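Restriction endonuclease R.BpuJI (Bacillus pumilus, PDB 2VLA) recognises its cognate DNA through this N-terminal recognition domain and, as the full-length restriction endonuclease, probably cleaves DNA. Local coordinates at residues 106-109 and 110-114; 213-216 and 217-220. All coordinates share one frame; numbering follows the deposited sequence. Where two conformers were deposited one is given.

Contact 1. Residues 106-109 and 110-114; sequences FKDI and CFKFQ
Ile109 O takes two backbone N-H groups at the end of helix 102-112: Phe113 N at 2.9 Å from Ile109 O, and more weakly Lys112 N. Phe113 is also the first residue to leave helical backbone angles, so the stronger bond ties the outgoing chain to the last turn. The Phe113 ring runs alongside the Ile109 side chain in the same direction, with Ile109 CG2 at the ring edge, in its plane, 3.8 Å from Phe113 CD2. Ile109 turns CG1 to the side of its backbone N (chi1 -77°), which leaves the CG2 branch trans to that nitrogen and facing the ring edge. Replacing Phe113 by alanine would remove the ring, which would probably leave Ile109 CG2 without this apolar neighbour and open a gap beside Ile13 and Met119. On another face of the helix Asp108 and Lys112 are opposite charges kept 4.6 Å apart, Asp108 OD2 to Lys112 NZ. One water bridges them, donating to Asp108 OD2 at 2.8 Å and accepting from Lys112 NZ at 2.9 Å; the lysine chain bends at chi2 (-94°) on its way there. Asp108 OD2 also forms a salt bridge with Arg92 of helix 91-99. Ile109 and Lys112 touch Tyr277 of helix 263-278, while Cys110 meets Phe138 of helix 137-150.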
ATOM      1  N   PHE A 106      -0.993   5.151   9.491  1.00 10.17           N
ATOM      2  CA  PHE A 106      -1.505   4.295   8.438  1.00 10.29           C
ATOM      3  C   PHE A 106      -2.565   4.957   7.571  1.00 10.16           C
ATOM      4  O   PHE A 106      -2.652   4.674   6.384  1.00 10.53           O
ATOM      5  CB  PHE A 106      -1.951   2.957   9.002  1.00  9.91           C
ATOM      6  CG  PHE A 106      -0.808   2.102   9.385  1.00 10.40           C
ATOM      7  CD1 PHE A 106      -0.031   1.536   8.413  1.00 12.09           C
ATOM      8  CD2 PHE A 106      -0.404   1.992  10.713  1.00 10.63           C
ATOM      9  CE1 PHE A 106       1.092   0.821   8.744  1.00 12.00           C
ATOM     10  CE2 PHE A 106       0.725   1.324  11.033  1.00 10.97           C
ATOM     11  CZ  PHE A 106       1.469   0.722  10.064  1.00 13.18           C
ATOM     12  N   LYS A 107      -3.340   5.882   8.145  0.50 10.63           N
ATOM     13  CA  LYS A 107      -4.246   6.716   7.327  0.50 12.73           C
ATOM     14  C   LYS A 107      -3.451   7.418   6.245  0.50 12.01           C
ATOM     15  O   LYS A 107      -3.854   7.439   5.081  0.50 11.93           O
ATOM     16  CB  LYS A 107      -4.967   7.754   8.193  0.50 16.04           C
ATOM     17  CG  LYS A 107      -6.176   7.215   8.955  0.50 16.38           C
ATOM     18  CD  LYS A 107      -6.776   8.274   9.882  0.50 18.87           C
ATOM     19  CE  LYS A 107      -8.022   7.747  10.628  0.50 21.13           C
ATOM     20  NZ  LYS A 107      -7.692   7.045  11.882  0.50 18.72           N
ATOM     21  N   ASP A 108      -2.313   7.984   6.625  1.00 11.20           N
ATOM     22  CA  ASP A 108      -1.493   8.748   5.696  1.00 12.06           C
ATOM     23  C   ASP A 108      -0.906   7.847   4.609  1.00 11.22           C
ATOM     24  O   ASP A 108      -0.890   8.215   3.436  1.00 11.75           O
ATOM     25  CB  ASP A 108      -0.374   9.466   6.452  1.00 13.12           C
ATOM     26  CG  ASP A 108       0.401  10.431   5.571  1.00 15.84           C
ATOM     27  OD1 ASP A 108      -0.190  11.489   5.164  1.00 18.49           O
ATOM     28  OD2 ASP A 108       1.578  10.143   5.255  1.00 17.07           O
ATOM     29  N   ILE A 109      -0.417   6.671   4.995  1.00 11.72           N
ATOM     30  CA  ILE A 109       0.001   5.681   4.032  1.00 11.03           C
ATOM     31  C   ILE A 109      -1.120   5.371   3.016  1.00 10.76           C
ATOM     32  O   ILE A 109      -0.874   5.339   1.798  1.00 11.16           O
ATOM     33  CB  ILE A 109       0.485   4.392   4.747  1.00 10.51           C
ATOM     34  CG1 ILE A 109       1.904   4.629   5.303  1.00 11.17           C
ATOM     35  CG2 ILE A 109       0.427   3.183   3.823  1.00 11.42           C
ATOM     36  CD1 ILE A 109       2.448   3.498   6.235  1.00 12.94           C
ATOM     37  N   CYS A 110      -2.342   5.191   3.504  1.00 10.83           N
ATOM     38  CA  CYS A 110      -3.452   4.824   2.641  1.00 10.24           C
ATOM     39  C   CYS A 110      -3.811   6.001   1.738  1.00 10.54           C
ATOM     40  O   CYS A 110      -4.151   5.813   0.559  1.00 11.75           O
ATOM     41  CB  CYS A 110      -4.666   4.389   3.457  1.00 10.71           C
ATOM     42  SG  CYS A 110      -4.472   2.764   4.256  1.00 12.54           S
ATOM     43  N   PHE A 111      -3.682   7.209   2.263  1.00 11.27           N
ATOM     44  CA  PHE A 111      -3.982   8.425   1.486  1.00 11.38           C
ATOM     45  C   PHE A 111      -3.026   8.591   0.314  1.00 10.80           C
ATOM     46  O   PHE A 111      -3.435   9.050  -0.787  1.00 13.52           O
ATOM     47  CB  PHE A 111      -3.928   9.629   2.387  1.00 12.38           C
ATOM     48  CG  PHE A 111      -4.337  10.901   1.694  1.00 13.45           C
ATOM     49  CD1 PHE A 111      -5.689  11.176   1.426  1.00 17.61           C
ATOM     50  CD2 PHE A 111      -3.392  11.772   1.232  1.00 18.70           C
ATOM     51  CE1 PHE A 111      -6.061  12.327   0.723  1.00 21.21           C
ATOM     52  CE2 PHE A 111      -3.769  12.925   0.536  1.00 24.82           C
ATOM     53  CZ  PHE A 111      -5.113  13.181   0.294  1.00 17.71           C
ATOM     54  N   LYS A 112      -1.754   8.286   0.540  1.00 10.83           N
ATOM     55  CA  LYS A 112      -0.692   8.508  -0.431  1.00 12.10           C
ATOM     56  C   LYS A 112      -0.430   7.360  -1.396  1.00 11.77           C
ATOM     57  O   LYS A 112       0.180   7.557  -2.449  1.00 12.52           O
ATOM     58  CB  LYS A 112       0.606   8.862   0.284  1.00 13.29           C
ATOM     59  CG  LYS A 112       0.536  10.175   1.049  1.00 18.62           C
ATOM     60  CD  LYS A 112       1.038  11.334   0.245  1.00 26.32           C
ATOM     61  CE  LYS A 112       1.243  12.565   1.126  1.00 32.36           C
ATOM     62  NZ  LYS A 112       2.655  12.686   1.638  1.00 35.51           N
ATOM     63  N   PHE A 113      -0.840   6.154  -1.033  1.00 10.97           N
ATOM     64  CA  PHE A 113      -0.539   4.984  -1.832  1.00 10.58           C
ATOM     65  C   PHE A 113      -1.161   5.141  -3.220  1.00 10.28           C
ATOM     66  O   PHE A 113      -2.259   5.701  -3.358  1.00 11.26           O
ATOM     67  CB  PHE A 113      -1.067   3.690  -1.152  1.00 10.82           C
ATOM     68  CG  PHE A 113      -0.030   2.565  -1.042  1.00 11.46           C
ATOM     69  CD1 PHE A 113       0.444   1.913  -2.151  1.00 13.34           C
ATOM     70  CD2 PHE A 113       0.414   2.159   0.179  1.00 12.67           C
ATOM     71  CE1 PHE A 113       1.352   0.867  -2.029  1.00 13.02           C
ATOM     72  CE2 PHE A 113       1.293   1.104   0.296  1.00 12.72           C
ATOM     73  CZ  PHE A 113       1.751   0.476  -0.795  1.00 12.19           C
ATOM     74  N   GLN A 114      -0.516   4.560  -4.215  1.00 10.21           N
ATOM     75  CA  GLN A 114      -1.046   4.505  -5.540  1.00 10.39           C
ATOM     76  C   GLN A 114      -0.335   3.442  -6.318  1.00 10.02           C
ATOM     77  O   GLN A 114       0.740   2.952  -5.886  1.00 10.39           O
ATOM     78  CB  GLN A 114      -0.840   5.863  -6.231  1.00 11.20           C
ATOM     79  CG  GLN A 114       0.594   6.316  -6.181  1.00 12.06           C
ATOM     80  CD  GLN A 114       0.855   7.508  -7.099  1.00 12.40           C
ATOM     81  OE1 GLN A 114       0.492   8.639  -6.774  1.00 13.00           O
ATOM     82  NE2 GLN A 114       1.493   7.256  -8.235  1.00 13.19           N
TER
HETATM   83  O   HOH W   1       3.818  11.235   3.892  1.00 31.24           O

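Contact 2. Residues 213-216 and 217-220; sequences QLNY and LELA. With nucleotides of chain C.
Successive i to i+4 bonds run through the last turns of helix 203-219, from a long one, Leu217 N to Gln213 O at 3.3 Å, to a shorter and nearly straight one, Leu219 N to Asn215 O at 2.8 Å. This helix lies in the DNA-recognition domain, for which a helix-turn-helix is described, and the two-stranded antiparallel hairpin 223-225/230-232 that follows it is consistent with a winged-helix arrangement. Asn215 carries the DNA contact. Its ND2 donates to OP2 of nucleotide DC3 of chain C at 3.0 Å with an N-H...O angle of 163°, a bond to the backbone phosphate and therefore not a reading of the base. The other end of the same amide is also held: Asn215 OD1 accepts from Arg211 NE and from a water at 2.8 Å. Gripped at both ends, the amide has little freedom to flip. The bridging water also donates to Glu218 OE1, 2.6 Å away, linking the two side chains one turn apart. With CG trans to the backbone N (chi1 -173°), the extended Glu218 chain carries its carboxylate out to where OE1 meets this water and OE2 accepts from Ile225 N, so the carboxylate joins the helix to strand 223-225. The side chains of Tyr216 and Leu219 run alongside each other in the same direction. The approach is oblique to the tyrosine ring, with Leu219 CD1 4.0 Å from Tyr216 CD1.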
ATOM      1  N   GLN A 213      -2.923  -5.017   1.960  1.00 10.39           N
ATOM      2  CA  GLN A 213      -3.490  -3.717   1.668  1.00  8.95           C
ATOM      3  C   GLN A 213      -4.692  -3.466   2.585  1.00  9.34           C
ATOM      4  O   GLN A 213      -4.805  -2.396   3.226  1.00 10.07           O
ATOM      5  CB  GLN A 213      -3.865  -3.616   0.176  1.00  9.76           C
ATOM      6  CG  GLN A 213      -2.655  -3.406  -0.721  1.00 10.23           C
ATOM      7  CD  GLN A 213      -3.011  -3.392  -2.181  1.00 10.31           C
ATOM      8  OE1 GLN A 213      -3.292  -2.315  -2.756  1.00 11.43           O
ATOM      9  NE2 GLN A 213      -2.982  -4.537  -2.813  1.00 10.77           N
ATOM     10  N   LEU A 214      -5.606  -4.438   2.678  1.00  9.22           N
ATOM     11  CA  LEU A 214      -6.724  -4.276   3.550  1.00  9.56           C
ATOM     12  C   LEU A 214      -6.271  -4.095   5.019  1.00 10.04           C
ATOM     13  O   LEU A 214      -6.856  -3.339   5.754  1.00 10.16           O
ATOM     14  CB  LEU A 214      -7.724  -5.437   3.405  1.00 10.68           C
ATOM     15  CG  LEU A 214      -8.397  -5.503   2.045  1.00 12.24           C
ATOM     16  CD1 LEU A 214      -9.172  -6.776   1.886  1.00 13.96           C
ATOM     17  CD2 LEU A 214      -9.297  -4.334   1.867  1.00 14.88           C
ATOM     18  N   ASN A 215      -5.239  -4.850   5.445  1.00  9.56           N
ATOM     19  CA  ASN A 215      -4.692  -4.662   6.788  1.00 10.12           C
ATOM     20  C   ASN A 215      -4.326  -3.216   7.089  1.00  9.63           C
ATOM     21  O   ASN A 215      -4.485  -2.756   8.214  1.00 10.01           O
ATOM     22  CB  ASN A 215      -3.426  -5.537   6.991  1.00 10.82           C
ATOM     23  CG  ASN A 215      -3.720  -7.004   7.227  1.00 11.58           C
ATOM     24  OD1 ASN A 215      -4.862  -7.410   7.440  1.00 13.47           O
ATOM     25  ND2 ASN A 215      -2.660  -7.800   7.185  1.00 12.32           N
ATOM     26  N   TYR A 216      -3.741  -2.521   6.122  1.00 10.01           N
ATOM     27  CA  TYR A 216      -3.326  -1.148   6.378  1.00 10.12           C
ATOM     28  C   TYR A 216      -4.538  -0.230   6.534  1.00  9.57           C
ATOM     29  O   TYR A 216      -4.516   0.670   7.330  1.00 10.60           O
ATOM     30  CB  TYR A 216      -2.307  -0.647   5.303  1.00 12.43           C
ATOM     31  CG  TYR A 216      -1.047  -1.484   5.342  1.00 11.53           C
ATOM     32  CD1 TYR A 216      -0.390  -1.706   6.536  1.00 11.15           C
ATOM     33  CD2 TYR A 216      -0.583  -2.131   4.213  1.00 12.28           C
ATOM     34  CE1 TYR A 216       0.699  -2.539   6.612  1.00 12.91           C
ATOM     35  CE2 TYR A 216       0.508  -2.981   4.285  1.00 13.06           C
ATOM     36  CZ  TYR A 216       1.142  -3.177   5.504  1.00 12.46           C
ATOM     37  OH  TYR A 216       2.209  -4.084   5.617  1.00 13.74           O
ATOM     38  N   LEU A 217      -5.599  -0.514   5.806  0.50 10.25           N
ATOM     39  CA  LEU A 217      -6.828   0.221   5.976  0.50 11.51           C
ATOM     40  C   LEU A 217      -7.500  -0.104   7.339  0.50 10.30           C
ATOM     41  O   LEU A 217      -8.187   0.745   7.923  0.50 11.82           O
ATOM     42  CB  LEU A 217      -7.772  -0.075   4.805  0.50 11.54           C
ATOM     43  CG  LEU A 217      -8.824   0.947   4.425  0.50  9.60           C
ATOM     44  CD1 LEU A 217      -8.189   2.291   4.076  0.50 13.75           C
ATOM     45  CD2 LEU A 217      -9.671   0.421   3.265  0.50 11.63           C
ATOM     46  N   GLU A 218      -7.272  -1.317   7.846  1.00 10.64           N
ATOM     47  CA  GLU A 218      -7.757  -1.685   9.151  1.00 10.79           C
ATOM     48  C   GLU A 218      -6.925  -1.033  10.267  1.00 10.67           C
ATOM     49  O   GLU A 218      -7.479  -0.555  11.268  1.00 11.91           O
ATOM     50  CB  GLU A 218      -7.738  -3.205   9.307  1.00 11.19           C
ATOM     51  CG  GLU A 218      -8.395  -3.708  10.596  1.00 13.63           C
ATOM     52  CD  GLU A 218      -8.385  -5.216  10.694  1.00 19.27           C
ATOM     53  OE1 GLU A 218      -7.272  -5.793  10.788  1.00 19.90           O
ATOM     54  OE2 GLU A 218      -9.492  -5.814  10.672  1.00 21.30           O
ATOM     55  N   LEU A 219      -5.608  -0.977  10.076  1.00 10.37           N
ATOM     56  CA  LEU A 219      -4.743  -0.276  11.013  1.00 10.27           C
ATOM     57  C   LEU A 219      -5.017   1.225  11.076  1.00 11.03           C
ATOM     58  O   LEU A 219      -4.764   1.852  12.085  1.00 12.48           O
ATOM     59  CB  LEU A 219      -3.271  -0.536  10.674  1.00 10.42           C
ATOM     60  CG  LEU A 219      -2.748  -1.932  11.040  1.00 12.05           C
ATOM     61  CD1 LEU A 219      -1.471  -2.215  10.327  1.00 13.14           C
ATOM     62  CD2 LEU A 219      -2.571  -2.031  12.543  1.00 14.55           C
ATOM     63  N   ALA A 220      -5.526   1.778   9.982  1.00 11.16           N
ATOM     64  CA  ALA A 220      -5.957   3.183   9.918  1.00 12.17           C
ATOM     65  C   ALA A 220      -7.320   3.382  10.613  1.00 11.25           C
ATOM     66  O   ALA A 220      -7.811   4.506  10.724  1.00 13.86           O
ATOM     67  CB  ALA A 220      -6.032   3.624   8.466  1.00 12.45           C
TER
ATOM     68  P    DC C   3      -1.944 -11.216   9.095  1.00 13.89           P
ATOM     69  OP1  DC C   3      -2.145 -10.441  10.341  1.00 16.44           O
ATOM     70  OP2  DC C   3      -2.425 -10.725   7.805  1.00 13.78           O
ATOM     71  O5'  DC C   3      -0.382 -11.494   8.906  1.00 13.20           O
ATOM     72  C5'  DC C   3       0.399 -11.947  10.003  1.00 13.36           C
ATOM     73  C4'  DC C   3       1.758 -12.394   9.535  1.00 14.72           C
ATOM     74  O4'  DC C   3       1.644 -13.619   8.787  1.00 13.24           O
ATOM     75  C3'  DC C   3       2.428 -11.415   8.578  1.00 13.79           C
ATOM     76  O3'  DC C   3       3.803 -11.235   8.857  1.00 19.25           O
ATOM     77  C2'  DC C   3       2.261 -12.092   7.219  1.00 15.91           C
ATOM     78  C1'  DC C   3       2.489 -13.512   7.665  1.00 15.35           C
ATOM     79  N1   DC C   3       2.153 -14.536   6.705  1.00 12.82           N
ATOM     80  C2   DC C   3       2.898 -15.733   6.665  1.00 14.20           C
ATOM     81  O2   DC C   3       3.809 -15.947   7.513  1.00 13.66           O
ATOM     82  N3   DC C   3       2.569 -16.647   5.732  1.00 12.97           N
ATOM     83  C4   DC C   3       1.585 -16.417   4.869  1.00 12.94           C
ATOM     84  N4   DC C   3       1.298 -17.356   3.981  1.00 14.69           N
ATOM     85  C5   DC C   3       0.854 -15.206   4.891  1.00 14.52           C
ATOM     86  C6   DC C   3       1.189 -14.292   5.784  1.00 14.61           C
TER
HETATM   87  O   HOH W   2      -6.071  -7.882   9.876  1.00 24.89           O

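How the contacts relate
Following the chain from the N terminus, contact 1 (106-114) comes first and is complete before contact 2 (213-220) begins, so the two lie in series and neither nest nor cross. Neither closes a loop: each joins neighbouring turns at the C-terminal end of one helix, 102-112 and 203-219. The long excursion between them returns the second helix against the first, and the centres of contacts 1 and 2 are about 10 Å apart. Phe106 CE1 packs 3.7 Å from Tyr216 CD1, and Cys110 SG is as far from Tyr216 O. In one of the two conformers of Lys107, NZ is probably hydrogen-bonded to Ala220 O at 2.8 Å. The DNA-contacting helix is thereby tied to helix 102-112.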